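Local coordinates for protein 5'-methylthioadenosine nucleosidase (Arabidopsis thaliana, PDB 2QSU) that belongs to the phosphorylase superfamily and is built round a central mixed beta-sheet flanked by helices, at residues 131-136 with 219-224; 135-140 with 174-179. One frame throughout, in Å; residues are numbered along the deposited sequence. Where two conformers were deposited one is given.

How the interactions relate
Both contacts grow out of one strand, 130-138, which is broken by a corner at S134. Before the corner it pairs antiparallel with strand 217-226 (interaction 1); beyond it the same strand runs parallel to 172-177 (interaction 2). Along the chain 131-140 comes first, then 174-179, and 219-224 last. The centres lie about 11 Å apart and the contacts share D135 and V136, so they meet directly: V133 CG1 lies 3.7 Å from L175 CB. Interaction 1 is centred about 7 Å from the chain's centre, interaction 2 about 12 Å, and the latter reaches the second subunit at D140 and D179. Strand 130-138 thus carries the sheet from the core towards the dimer interface.

Interaction 1 (131-136 with 219-224); sequences FLVSDV and FLKAVT
F131 pairs with K221 through two backbone hydrogen bonds, F131 N to K221 O and K221 N to F131 O, each 2.9 Å, which makes this the hydrogen-bonded pair of an antiparallel ladder. The phenyl ring of F131 brings CD1 to 4.0 Å from V223 CG2, and L198 of strand 198-200 packs on both residues. L132 points to the other face of the sheet, where its side chain lies alongside that of L220, pointing the same way, with CD1 3.6 Å from L220 CD2. At V133 the pairing weakens: the bond from V133 N to F219 O is weak, at 3.3 Å, and a water lies between V133 O and F219 N, though its distance to V133 O is doubtfully short. The V133 side chain packs closely here. Its CG2, anti to the carbonyl carbon, comes within 3.3 Å of F219 CB and also touches K221 CG; the lysine chain then bends at chi2 (-77°), and its NZ makes a salt bridge with D200 and a hydrogen bond to N113. After the corner at S134, V136 returns to the contact. Its CG2 makes an off-centre CH-pi contact with the F219 ring, 4.1 Å from the centroid and 30° off the normal. This antiparallel pairing ends at a corner that lets one strand pass between two parts of the central mixed sheet, consistent with a phosphorylase-superfamily fold.

Interaction 2 (135-140 with 174-179); sequences DVVFHD and RLSTGD
D135 and R174 meet side-on in a salt bridge. R174 NE meets D135 OD1 at 2.9 Å in a nearly straight bond (174°), while R174 NH2 meets D135 OD2 at 2.8 Å. Both oxygens lie near the guanidinium plane, yet the two flat groups are turned 41° apart, with NE above the carboxylate plane at OD1. NH2 comes to the syn side of OD2, somewhat out of that plane. The arginine runs extended as far as CD and bends at chi3 (-67°), which turns its NE edge to the acid; NH1 goes on to the carbonyl of N194.

Behind this pair the backbones zip together from D135 O to H139 N. On one face of the sheet V136 CG1 lies 3.7 Å from L175 CD2; T177 is on the same face, its OG1 hydrogen-bonded to D200 and A204. On the other face V137 CG2 packs near S176 OG.

Past F138, the H139 imidazole folds back over the 174-179 segment, its CG between the backbone N and the carbonyl carbon. T177 O sits over one ring face, 3.2 Å above the plane and offset toward the rim, and S176 OG lies at the ring edge, 3.0 Å from H139 CD2. D140 then closes the end: its OD2 accepts the backbone N-H of D179 at 2.9 Å, from above the carboxylate plane.

Two acids thus frame the parallel pairing. D135 is paired with an arginine, which probably keeps it ionised and offsets its charge, whereas D140 lies 4.1 Å from D179, OD2 to OD2. D179 OD1 is held by the backbone N of T92, and a water sits between D140 OD1 and D179 OD2; together with the D179 N-H, these may ease the likely repulsion beside the second subunit.

Interaction 1 (131-136 with 219-224)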
loop_
_atom_site.group_PDB
_atom_site.type_symbol
_atom_site.label_atom_id
_atom_site.label_comp_id
_atom_site.label_asym_id
_atom_site.label_seq_id
_atom_site.Cartn_x
_atom_site.Cartn_y
_atom_site.Cartn_z
ATOM N N PHE A 131 -17.073 0.208 16.518
ATOM C CA PHE A 131 -17.933 -0.077 15.383
ATOM C C PHE A 131 -17.555 -1.336 14.659
ATOM O O PHE A 131 -16.384 -1.668 14.554
ATOM C CB PHE A 131 -17.821 1.023 14.352
ATOM C CG PHE A 131 -18.741 2.183 14.567
ATOM C CD1 PHE A 131 -18.497 3.100 15.583
ATOM C CD2 PHE A 131 -19.782 2.431 13.664
ATOM C CE1 PHE A 131 -19.296 4.203 15.739
ATOM C CE2 PHE A 131 -20.607 3.546 13.811
ATOM C CZ PHE A 131 -20.362 4.447 14.843
ATOM N N LEU A 132 -18.563 -2.001 14.089
ATOM C CA LEU A 132 -18.333 -3.072 13.168
ATOM C C LEU A 132 -18.514 -2.437 11.816
ATOM O O LEU A 132 -19.506 -1.748 11.560
ATOM C CB LEU A 132 -19.364 -4.181 13.357
ATOM C CG LEU A 132 -18.999 -5.594 12.928
ATOM C CD1 LEU A 132 -18.034 -6.266 13.939
ATOM C CD2 LEU A 132 -20.295 -6.384 12.786
ATOM N N VAL A 133 -17.551 -2.628 10.944
ATOM C CA VAL A 133 -17.624 -1.910 9.651
ATOM C C VAL A 133 -18.488 -2.682 8.669
ATOM O O VAL A 133 -18.317 -3.876 8.506
ATOM C CB VAL A 133 -16.209 -1.624 9.065
ATOM C CG1 VAL A 133 -16.298 -0.944 7.647
ATOM C CG2 VAL A 133 -15.415 -0.796 10.046
ATOM N N SER A 134 -19.398 -1.960 7.997
ATOM C CA SER A 134 -20.249 -2.526 6.964
ATOM C C SER A 134 -19.511 -2.667 5.633
ATOM O O SER A 134 -19.518 -3.723 5.024
ATOM C CB SER A 134 -21.418 -1.578 6.751
ATOM O OG SER A 134 -20.890 -0.299 6.413
ATOM N N ASP A 135 -18.885 -1.575 5.172
ATOM C CA ASP A 135 -18.053 -1.589 3.958
ATOM C C ASP A 135 -16.970 -0.492 4.013
ATOM O O ASP A 135 -16.958 0.306 4.951
ATOM C CB ASP A 135 -18.933 -1.510 2.684
ATOM C CG ASP A 135 -19.749 -0.249 2.599
ATOM O OD1 ASP A 135 -19.555 0.656 3.427
ATOM O OD2 ASP A 135 -20.592 -0.153 1.686
ATOM N N VAL A 136 -16.016 -0.506 3.077
ATOM C CA VAL A 136 -14.884 0.422 3.128
ATOM C C VAL A 136 -14.572 1.030 1.780
ATOM O O VAL A 136 -14.623 0.328 0.772
ATOM C CB VAL A 136 -13.554 -0.213 3.535
ATOM C CG1 VAL A 136 -12.672 0.875 4.096
ATOM C CG2 VAL A 136 -13.722 -1.277 4.560
ATOM N N PHE A 219 -13.935 -5.786 10.473
ATOM C CA PHE A 219 -13.289 -4.611 11.027
ATOM C C PHE A 219 -13.921 -4.259 12.368
ATOM O O PHE A 219 -15.134 -4.255 12.522
ATOM C CB PHE A 219 -13.354 -3.400 10.079
ATOM C CG PHE A 219 -12.825 -3.664 8.684
ATOM C CD1 PHE A 219 -11.514 -3.349 8.355
ATOM C CD2 PHE A 219 -13.674 -4.170 7.691
ATOM C CE1 PHE A 219 -11.019 -3.601 7.065
ATOM C CE2 PHE A 219 -13.220 -4.427 6.397
ATOM C CZ PHE A 219 -11.899 -4.122 6.068
ATOM N N LEU A 220 -13.073 -3.991 13.343
ATOM C CA LEU A 220 -13.508 -3.490 14.622
ATOM C C LEU A 220 -12.819 -2.139 14.782
ATOM O O LEU A 220 -11.628 -2.088 15.055
ATOM C CB LEU A 220 -13.044 -4.436 15.727
ATOM C CG LEU A 220 -13.625 -5.844 15.698
ATOM C CD1 LEU A 220 -12.880 -6.757 16.688
ATOM C CD2 LEU A 220 -15.121 -5.822 16.009
ATOM N N LYS A 221 -13.564 -1.052 14.608
ATOM C CA LYS A 221 -12.974 0.280 14.622
ATOM C C LYS A 221 -13.401 1.108 15.856
ATOM O O LYS A 221 -14.558 1.543 15.971
ATOM C CB LYS A 221 -13.288 1.013 13.295
ATOM C CG LYS A 221 -12.550 0.430 12.068
ATOM C CD LYS A 221 -11.062 0.834 11.984
ATOM C CE LYS A 221 -10.236 -0.237 11.273
ATOM N NZ LYS A 221 -8.825 0.318 11.015
ATOM N N ALA A 222 -12.440 1.339 16.759
ATOM C CA ALA A 222 -12.671 2.048 18.020
ATOM C C ALA A 222 -12.439 3.539 17.805
ATOM O O ALA A 222 -11.348 3.943 17.383
ATOM C CB ALA A 222 -11.720 1.510 19.090
ATOM N N VAL A 223 -13.439 4.366 18.119
ATOM C CA VAL A 223 -13.366 5.806 17.871
ATOM C C VAL A 223 -12.653 6.582 18.982
ATOM O O VAL A 223 -13.144 6.638 20.111
ATOM C CB VAL A 223 -14.764 6.406 17.681
ATOM C CG1 VAL A 223 -14.664 7.896 17.433
ATOM C CG2 VAL A 223 -15.536 5.669 16.556
ATOM N N THR A 224 -11.513 7.187 18.674
ATOM C CA THR A 224 -10.710 7.923 19.695
ATOM C C THR A 224 -10.969 9.411 19.617
ATOM O O THR A 224 -10.746 10.127 20.593
ATOM C CB THR A 224 -9.196 7.751 19.534
ATOM O OG1 THR A 224 -8.837 7.972 18.167
ATOM C CG2 THR A 224 -8.718 6.354 20.010
HETATM O O HOH W 1 -17.024 -5.598 9.686
#

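Interaction 2 (135-140 with 174-179)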
loop_
_atom_site.group_PDB
_atom_site.type_symbol
_atom_site.label_atom_id
_atom_site.label_comp_id
_atom_site.label_asym_id
_atom_site.label_seq_id
_atom_site.Cartn_x
_atom_site.Cartn_y
_atom_site.Cartn_z
ATOM N N ASP A 135 -18.885 -1.575 5.172
ATOM C CA ASP A 135 -18.053 -1.589 3.958
ATOM C C ASP A 135 -16.970 -0.492 4.013
ATOM O O ASP A 135 -16.958 0.306 4.951
ATOM C CB ASP A 135 -18.933 -1.510 2.684
ATOM C CG ASP A 135 -19.749 -0.249 2.599
ATOM O OD1 ASP A 135 -19.555 0.656 3.427
ATOM O OD2 ASP A 135 -20.592 -0.153 1.686
ATOM N N VAL A 136 -16.016 -0.506 3.077
ATOM C CA VAL A 136 -14.884 0.422 3.128
ATOM C C VAL A 136 -14.572 1.030 1.780
ATOM O O VAL A 136 -14.623 0.328 0.772
ATOM C CB VAL A 136 -13.554 -0.213 3.535
ATOM C CG1 VAL A 136 -12.672 0.875 4.096
ATOM C CG2 VAL A 136 -13.722 -1.277 4.560
ATOM N N VAL A 137 -14.116 2.282 1.817
ATOM C CA VAL A 137 -13.630 3.026 0.657
ATOM C C VAL A 137 -12.284 3.699 0.954
ATOM O O VAL A 137 -11.792 3.654 2.098
ATOM C CB VAL A 137 -14.685 4.075 0.181
ATOM C CG1 VAL A 137 -15.873 3.366 -0.417
ATOM C CG2 VAL A 137 -15.131 4.944 1.332
ATOM N N PHE A 138 -11.631 4.199 -0.094
ATOM C CA PHE A 138 -10.499 5.126 0.041
ATOM C C PHE A 138 -11.002 6.534 -0.215
ATOM O O PHE A 138 -11.851 6.704 -1.128
ATOM C CB PHE A 138 -9.425 4.853 -1.039
ATOM C CG PHE A 138 -8.662 3.593 -0.842
ATOM C CD1 PHE A 138 -7.529 3.584 -0.046
ATOM C CD2 PHE A 138 -9.052 2.429 -1.462
ATOM C CE1 PHE A 138 -6.774 2.382 0.140
ATOM C CE2 PHE A 138 -8.307 1.226 -1.295
ATOM C CZ PHE A 138 -7.149 1.230 -0.484
ATOM N N HIS A 139 -10.443 7.538 0.481
ATOM C CA HIS A 139 -10.730 8.961 0.137
ATOM C C HIS A 139 -9.586 9.709 -0.574
ATOM O O HIS A 139 -9.747 10.885 -0.905
ATOM C CB HIS A 139 -11.263 9.796 1.332
ATOM C CG HIS A 139 -10.442 9.666 2.591
ATOM N ND1 HIS A 139 -9.353 10.470 2.869
ATOM C CD2 HIS A 139 -10.580 8.851 3.664
ATOM C CE1 HIS A 139 -8.826 10.120 4.035
ATOM N NE2 HIS A 139 -9.559 9.148 4.543
ATOM N N ASP A 140 -8.442 9.044 -0.785
ATOM C CA ASP A 140 -7.241 9.719 -1.279
ATOM C C ASP A 140 -6.629 9.006 -2.455
ATOM O O ASP A 140 -5.462 9.209 -2.770
ATOM C CB ASP A 140 -6.185 9.920 -0.168
ATOM C CG ASP A 140 -5.546 8.631 0.267
ATOM O OD1 ASP A 140 -6.055 7.547 -0.115
ATOM O OD2 ASP A 140 -4.542 8.696 1.014
ATOM N N ARG A 174 -19.975 2.756 7.310
ATOM C CA ARG A 174 -18.899 2.773 6.303
ATOM C C ARG A 174 -17.641 3.414 6.830
ATOM O O ARG A 174 -17.675 4.457 7.508
ATOM C CB ARG A 174 -19.305 3.545 5.042
ATOM C CG ARG A 174 -18.197 3.641 3.971
ATOM C CD ARG A 174 -18.805 4.189 2.642
ATOM N NE ARG A 174 -19.740 3.189 2.119
ATOM C CZ ARG A 174 -20.589 3.369 1.107
ATOM N NH1 ARG A 174 -20.664 4.528 0.492
ATOM N NH2 ARG A 174 -21.375 2.358 0.716
ATOM N N LEU A 175 -16.522 2.806 6.471
ATOM C CA LEU A 175 -15.201 3.296 6.807
ATOM C C LEU A 175 -14.511 3.899 5.571
ATOM O O LEU A 175 -14.612 3.368 4.466
ATOM C CB LEU A 175 -14.375 2.154 7.423
ATOM C CG LEU A 175 -12.887 2.442 7.609
ATOM C CD1 LEU A 175 -12.610 3.352 8.728
ATOM C CD2 LEU A 175 -12.199 1.157 7.805
ATOM N N SER A 176 -13.856 5.048 5.754
ATOM C CA SER A 176 -13.146 5.706 4.681
ATOM C C SER A 176 -11.668 5.872 5.030
ATOM O O SER A 176 -11.330 6.404 6.100
ATOM C CB SER A 176 -13.781 7.055 4.336
ATOM O OG SER A 176 -13.228 7.517 3.132
ATOM N N THR A 177 -10.803 5.367 4.142
ATOM C CA THR A 177 -9.359 5.246 4.386
ATOM C C THR A 177 -8.520 6.190 3.523
ATOM O O THR A 177 -8.842 6.442 2.323
ATOM C CB THR A 177 -8.899 3.770 4.154
ATOM O OG1 THR A 177 -9.676 2.912 4.997
ATOM C CG2 THR A 177 -7.405 3.573 4.423
ATOM N N GLY A 178 -7.439 6.691 4.149
ATOM C CA GLY A 178 -6.405 7.505 3.504
ATOM C C GLY A 178 -5.126 7.455 4.340
ATOM O O GLY A 178 -5.162 7.107 5.529
ATOM N N ASP A 179 -3.994 7.824 3.747
ATOM C CA ASP A 179 -2.693 7.766 4.454
ATOM C C ASP A 179 -2.369 9.058 5.223
ATOM O O ASP A 179 -1.294 9.170 5.804
ATOM C CB ASP A 179 -1.567 7.518 3.461
ATOM C CG ASP A 179 -1.440 6.073 3.068
ATOM O OD1 ASP A 179 -0.851 5.264 3.856
ATOM O OD2 ASP A 179 -1.898 5.747 1.942
HETATM O O HOH W 2 -4.448 5.282 0.618
#